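Local coordinates for Mec-8 protein (Caenorhabditis elegans, PDB 6DG0) that probably binds RNA as a splicing factor, its C-terminal RNA recognition motif holding here a short single strand of DNA, at residues V8-A13 against G73-Y78; S28-L33 against V46-L51. The protein carries 2 engineered substitutions. All blocks are in the same frame, centred on the assembly; numbering follows the deposited sequence.

Interaction 1: residues V8-A13 against G73-Y78. With nucleotides of chain D.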
# COMPACT_ATOMS: atom_id res chain seq x y z
N VAL A 8 -1.24 0.76 -4.18
CA VAL A 8 -0.70 2.07 -3.82
C VAL A 8 0.18 2.67 -4.92
O VAL A 8 1.15 2.06 -5.35
CB VAL A 8 0.12 1.99 -2.52
CG1 VAL A 8 0.62 3.37 -2.11
CG2 VAL A 8 -0.71 1.36 -1.40
N ALA A 9 -0.18 3.87 -5.35
CA ALA A 9 0.54 4.60 -6.40
C ALA A 9 1.14 5.89 -5.83
O ALA A 9 1.01 6.16 -4.64
CB ALA A 9 -0.38 4.90 -7.57
N ASN A 10 1.82 6.65 -6.68
CA ASN A 10 2.48 7.89 -6.28
C ASN A 10 3.59 7.65 -5.25
O ASN A 10 3.64 8.28 -4.19
CB ASN A 10 1.43 8.89 -5.75
CG ASN A 10 1.98 10.28 -5.55
OD1 ASN A 10 3.06 10.60 -6.03
ND2 ASN A 10 1.21 11.14 -4.90
N LEU A 11 4.46 6.70 -5.57
CA LEU A 11 5.59 6.35 -4.73
C LEU A 11 6.93 6.73 -5.36
O LEU A 11 7.16 6.50 -6.54
CB LEU A 11 5.58 4.85 -4.42
CG LEU A 11 4.68 4.33 -3.30
CD1 LEU A 11 4.64 2.81 -3.34
CD2 LEU A 11 5.17 4.83 -1.95
N SER A 12 7.83 7.28 -4.55
CA SER A 12 9.17 7.63 -5.00
C SER A 12 9.97 6.34 -5.23
O SER A 12 9.63 5.30 -4.67
CB SER A 12 9.88 8.54 -4.00
OG SER A 12 10.14 7.86 -2.79
N ALA A 13 11.00 6.40 -6.05
CA ALA A 13 11.78 5.21 -6.37
C ALA A 13 12.84 4.93 -5.30
O ALA A 13 13.51 3.90 -5.34
CB ALA A 13 12.44 5.36 -7.73
N GLY A 73 -0.03 13.30 -2.46
CA GLY A 73 0.38 12.27 -1.52
C GLY A 73 0.05 10.92 -2.11
O GLY A 73 -0.20 10.82 -3.31
N LEU A 74 0.02 9.89 -1.28
CA LEU A 74 -0.20 8.53 -1.76
C LEU A 74 -1.58 8.35 -2.38
O LEU A 74 -2.58 8.82 -1.83
CB LEU A 74 -0.02 7.53 -0.62
CG LEU A 74 1.40 7.35 -0.06
CD1 LEU A 74 1.41 6.24 0.98
CD2 LEU A 74 2.40 7.07 -1.18
N ARG A 75 -1.64 7.66 -3.51
CA ARG A 75 -2.92 7.33 -4.13
C ARG A 75 -3.19 5.84 -3.98
O ARG A 75 -2.48 5.00 -4.54
CB ARG A 75 -2.95 7.74 -5.61
CG ARG A 75 -2.88 9.24 -5.84
CD ARG A 75 -2.98 9.60 -7.32
NE ARG A 75 -2.00 8.89 -8.14
CZ ARG A 75 -0.79 9.36 -8.43
NH1 ARG A 75 -0.40 10.54 -7.97
NH2 ARG A 75 0.03 8.65 -9.20
N ILE A 76 -4.23 5.52 -3.22
CA ILE A 76 -4.54 4.13 -2.89
C ILE A 76 -5.89 3.67 -3.45
O ILE A 76 -6.89 4.37 -3.33
CB ILE A 76 -4.55 3.92 -1.36
CG1 ILE A 76 -3.28 4.50 -0.73
CG2 ILE A 76 -4.69 2.44 -1.03
CD1 ILE A 76 -3.20 4.32 0.77
N GLU A 77 -5.89 2.49 -4.05
CA GLU A 77 -7.11 1.86 -4.54
C GLU A 77 -7.19 0.43 -4.04
O GLU A 77 -6.21 -0.12 -3.54
CB GLU A 77 -7.16 1.87 -6.07
CG GLU A 77 -6.97 3.22 -6.72
CD GLU A 77 -6.88 3.12 -8.23
OE1 GLU A 77 -7.00 1.99 -8.76
OE2 GLU A 77 -6.70 4.17 -8.88
N TYR A 78 -8.37 -0.17 -4.15
CA TYR A 78 -8.48 -1.62 -3.99
C TYR A 78 -7.74 -2.28 -5.14
O TYR A 78 -7.90 -1.88 -6.30
CB TYR A 78 -9.95 -2.08 -3.97
CG TYR A 78 -10.75 -1.66 -2.76
CD1 TYR A 78 -10.47 -2.18 -1.50
CD2 TYR A 78 -11.82 -0.78 -2.88
CE1 TYR A 78 -11.22 -1.80 -0.39
CE2 TYR A 78 -12.57 -0.41 -1.79
CZ TYR A 78 -12.27 -0.92 -0.55
OH TYR A 78 -13.02 -0.55 0.55
P DG D 2 -5.39 3.49 -15.87
OP1 DG D 2 -5.42 3.00 -17.27
OP2 DG D 2 -6.43 3.04 -14.91
O5' DG D 2 -3.95 3.16 -15.29
C5' DG D 2 -2.81 3.29 -16.13
C4' DG D 2 -1.54 3.15 -15.32
O4' DG D 2 -1.35 4.34 -14.54
C3' DG D 2 -1.55 2.02 -14.31
O3' DG D 2 -1.12 0.81 -14.93
C2' DG D 2 -0.55 2.51 -13.25
C1' DG D 2 -0.53 4.03 -13.43
N9 DG D 2 -1.02 4.79 -12.28
C8 DG D 2 -0.39 5.84 -11.66
N7 DG D 2 -1.06 6.34 -10.66
C5 DG D 2 -2.22 5.57 -10.61
C6 DG D 2 -3.32 5.65 -9.73
O6 DG D 2 -3.50 6.43 -8.79
N1 DG D 2 -4.28 4.69 -10.03
C2 DG D 2 -4.19 3.77 -11.05
N2 DG D 2 -5.22 2.92 -11.18
N3 DG D 2 -3.16 3.69 -11.88
C4 DG D 2 -2.21 4.62 -11.61
O5' DA D 1 -7.66 7.48 -13.48
C5' DA D 1 -7.16 8.16 -14.63
C4' DA D 1 -6.12 7.32 -15.36
O4' DA D 1 -4.81 7.90 -15.17
C3' DA D 1 -5.98 5.88 -14.90
O3' DA D 1 -5.44 5.10 -15.96
C2' DA D 1 -5.00 6.02 -13.72
C1' DA D 1 -4.12 7.22 -14.14
N9 DA D 1 -3.91 8.19 -13.07
C8 DA D 1 -4.86 8.69 -12.22
N7 DA D 1 -4.40 9.58 -11.37
C5 DA D 1 -3.06 9.69 -11.70
C6 DA D 1 -2.02 10.47 -11.17
N6 DA D 1 -2.19 11.33 -10.16
N1 DA D 1 -0.80 10.34 -11.72
C2 DA D 1 -0.63 9.48 -12.73
N3 DA D 1 -1.54 8.69 -13.32
C4 DA D 1 -2.74 8.85 -12.75
P DC D 3 -1.85 -0.58 -14.57
OP1 DC D 3 -1.21 -1.64 -15.38
OP2 DC D 3 -3.31 -0.35 -14.67
O5' DC D 3 -1.50 -0.82 -13.03
C5' DC D 3 -0.17 -1.15 -12.64
C4' DC D 3 -0.14 -2.46 -11.86
O4' DC D 3 -0.94 -2.34 -10.66
C3' DC D 3 -0.69 -3.68 -12.60
O3' DC D 3 0.01 -4.85 -12.19
C2' DC D 3 -2.14 -3.72 -12.14
C1' DC D 3 -2.02 -3.25 -10.70
N1 DC D 3 -3.24 -2.56 -10.20
C2 DC D 3 -4.15 -3.26 -9.40
O2 DC D 3 -3.93 -4.44 -9.13
N3 DC D 3 -5.26 -2.61 -8.95
C4 DC D 3 -5.46 -1.33 -9.27
N4 DC D 3 -6.57 -0.74 -8.81
C5 DC D 3 -4.55 -0.61 -10.09
C6 DC D 3 -3.46 -1.25 -10.52
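Leu74 pushes its CD2 methyl into a hollow lined by Val8, Leu11 and the carbonyl oxygen of Asn10. CD2 of Leu74 sits 3.6 Å from Leu11 CD2, with Val8 CG1 farther off at 4.2 Å. Beside it Val8 and Ile76 point the same way, CG2 of Val8 packing 4.1 Å from Ile76 CG1, and Phe24 of helix 17-24 covers both. The face carrying Ala9 and Arg75 receives the bases instead. The Ala9 methyl meets the five-membered ring of DG2 of chain D, and Arg75 rises next to it, its chain bent at CG-CD (chi3 -53°), which places NE beside the guanine. The guanidinium is layered between Asn10 CB, set toward the rim of one face 3.3 Å from Arg75 NH1, and the adenine of DA1 of chain D, whose C6 lies over the centre of the opposite face. The Asn10 amide runs nearly parallel to it, the planes 10° apart, with OD1 taking the backbone N-H groups of Asn69 and Asp70. From its edge Arg75 reads DG2: NE donates to O6 at 3.0 Å, and NH2 to N7 at 2.9 Å. An alanine in place of Arg75 would probably leave O6 and N7 of the guanine without their donors and open a gap between Asn10 and the adenine. Glu77 takes the other edge, its OE2 2.7 Å from guanine N1 and its OE1 2.8 Å from N4 of DC3 of chain D. Paired backbone bonds between Ala9 and Arg75 join strands 4-11 and 75-78 as antiparallel neighbours, strand 4-11 carrying the RNP2 sequence of the RNA recognition motif. Donors facing O6 and N7 and a carboxylate facing N1 and N2 together match guanine, consistent with selective recognition of that base.

Interaction 2: residues S28-L33 against V46-L51; sequences SGFTRL and VEYSDL
The carbonyl oxygen of Gly29 is held from several directions. Ser49 N donates to it at 2.7 Å, Tyr48 CA adds a C-H...O contact at 3.1 Å, and the hydroxyl of Thr31 reaches it in a weak bond. Gly29 has a positive phi (94°), and a side chain here would run into Ser49 OG. Farther along, Thr31 N binds Glu47 O at 2.9 Å and Glu47 N binds Arg32 O at 2.8 Å, the latter nearly straight in line with the carbonyl. Thr31 and Arg32 thus both face Glu47, a classic beta bulge in the hairpin of strands 30-37 and 42-48, which forms one side of the RNA recognition motif sheet. On the face that carries Arg32 and Glu47, the two form a salt bridge through NE and OE1, modelled doubtfully short, with a weaker bond from NH1 to OE2. CG of Arg32 stands between its own backbone N and carbonyl carbon (chi1 51°), which brings it 3.2 Å from Glu47 OE1, and the planes of guanidinium and carboxylate are turned 69° apart. NH1 also binds the carbonyl of Ala84, and Met83 touches both charged side chains. Beneath, on the side of the helices, Val46 CG1 abuts the edge of the Phe30 ring, in its plane and 3.6 Å from CE1, while Val46 CG2 meets Leu33 CD1 at 3.8 Å. Tyr48 lays CE2 3.8 Å from Phe30 CB, and its hydroxyl bonds to the carbonyl of Phe24. Past the strand, Asp50 caps helix 51-61 through Lys53 N.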
# COMPACT_ATOMS: atom_id res chain seq x y z
N SER A 28 -4.49 -1.60 12.02
CA SER A 28 -4.90 -2.95 12.41
C SER A 28 -5.12 -3.88 11.22
O SER A 28 -5.74 -3.50 10.23
CB SER A 28 -6.18 -2.88 13.25
OG SER A 28 -6.59 -4.17 13.66
N GLY A 29 -4.60 -5.09 11.34
CA GLY A 29 -4.84 -6.14 10.35
C GLY A 29 -3.79 -6.27 9.26
O GLY A 29 -3.97 -7.05 8.33
N PHE A 30 -2.70 -5.51 9.38
CA PHE A 30 -1.62 -5.56 8.39
C PHE A 30 -0.96 -6.93 8.33
O PHE A 30 -0.41 -7.40 9.33
CB PHE A 30 -0.57 -4.49 8.69
CG PHE A 30 0.65 -4.58 7.81
CD1 PHE A 30 0.64 -4.05 6.53
CD2 PHE A 30 1.80 -5.20 8.25
CE1 PHE A 30 1.75 -4.13 5.71
CE2 PHE A 30 2.92 -5.29 7.45
CZ PHE A 30 2.90 -4.76 6.17
N THR A 31 -1.02 -7.57 7.17
CA THR A 31 -0.38 -8.88 7.02
C THR A 31 0.97 -8.81 6.30
O THR A 31 1.98 -9.23 6.85
CB THR A 31 -1.30 -9.85 6.25
OG1 THR A 31 -2.61 -9.82 6.81
CG2 THR A 31 -0.75 -11.26 6.33
N ARG A 32 0.98 -8.27 5.09
CA ARG A 32 2.19 -8.26 4.27
C ARG A 32 2.17 -7.21 3.16
O ARG A 32 1.11 -6.77 2.72
CB ARG A 32 2.44 -9.65 3.68
CG ARG A 32 1.26 -10.24 2.95
CD ARG A 32 1.35 -11.75 2.94
NE ARG A 32 0.21 -12.38 2.27
CZ ARG A 32 0.27 -12.93 1.07
NH1 ARG A 32 -0.81 -13.48 0.53
NH2 ARG A 32 1.42 -12.94 0.40
N LEU A 33 3.37 -6.82 2.72
CA LEU A 33 3.54 -5.79 1.70
C LEU A 33 4.51 -6.24 0.60
O LEU A 33 5.49 -6.93 0.87
CB LEU A 33 4.04 -4.50 2.37
CG LEU A 33 4.52 -3.31 1.53
CD1 LEU A 33 4.21 -2.02 2.26
CD2 LEU A 33 6.02 -3.39 1.25
N VAL A 46 -0.40 -3.86 -0.67
CA VAL A 46 -0.44 -4.05 0.77
C VAL A 46 -1.65 -4.87 1.19
O VAL A 46 -2.79 -4.50 0.91
CB VAL A 46 -0.45 -2.71 1.52
CG1 VAL A 46 -0.28 -2.93 3.02
CG2 VAL A 46 0.64 -1.80 0.99
N GLU A 47 -1.40 -5.98 1.88
CA GLU A 47 -2.47 -6.89 2.28
C GLU A 47 -2.90 -6.73 3.73
O GLU A 47 -2.07 -6.57 4.63
CB GLU A 47 -2.04 -8.34 2.04
CG GLU A 47 -3.15 -9.34 2.23
CD GLU A 47 -2.68 -10.77 2.09
OE1 GLU A 47 -1.80 -11.18 2.87
OE2 GLU A 47 -3.20 -11.49 1.21
N TYR A 48 -4.21 -6.76 3.96
CA TYR A 48 -4.76 -6.75 5.31
C TYR A 48 -5.60 -8.00 5.59
O TYR A 48 -6.02 -8.69 4.66
CB TYR A 48 -5.59 -5.49 5.54
CG TYR A 48 -4.74 -4.26 5.76
CD1 TYR A 48 -4.27 -3.51 4.69
CD2 TYR A 48 -4.41 -3.85 7.05
CE1 TYR A 48 -3.48 -2.38 4.91
CE2 TYR A 48 -3.63 -2.74 7.27
CZ TYR A 48 -3.17 -2.00 6.19
OH TYR A 48 -2.39 -0.89 6.41
N SER A 49 -5.83 -8.29 6.87
CA SER A 49 -6.45 -9.55 7.28
C SER A 49 -7.88 -9.73 6.75
O SER A 49 -8.32 -10.85 6.52
CB SER A 49 -6.45 -9.67 8.80
OG SER A 49 -7.20 -8.62 9.40
N ASP A 50 -8.59 -8.62 6.56
CA ASP A 50 -9.93 -8.67 5.98
C ASP A 50 -10.25 -7.35 5.28
O ASP A 50 -9.48 -6.39 5.36
CB ASP A 50 -10.98 -9.00 7.05
CG ASP A 50 -11.05 -7.95 8.16
OD1 ASP A 50 -11.21 -6.75 7.87
OD2 ASP A 50 -10.97 -8.35 9.34
N LEU A 51 -11.37 -7.32 4.57
CA LEU A 51 -11.79 -6.14 3.82
C LEU A 51 -11.95 -4.89 4.69
O LEU A 51 -11.49 -3.81 4.32
CB LEU A 51 -13.10 -6.41 3.09
CG LEU A 51 -13.61 -5.23 2.25
CD1 LEU A 51 -12.59 -4.83 1.20
CD2 LEU A 51 -14.95 -5.56 1.61

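Overall arrangement
From the N terminus, strand 4-11 comes first and runs through the middle of the sheet; the chain then forms helix 17-24 and enters strand 30-37. Interaction 2 closes the short hairpin between that strand and 42-48, and helix 51-61 follows at once. Interaction 1 closes the much longer loop, bringing strand 75-78 back beside 4-11, so that interaction 2 is nested inside it. The two lie on opposite sides of the chain's centre, their centres about 16 Å apart, yet they meet: Val8 packs on Val46 between neighbouring strands, and Tyr78 on Leu51 at the start of helix 51-61. They supply the two outer pairings of the 2-3-1-4 order, while strands 42-48 and 4-11 join at its centre.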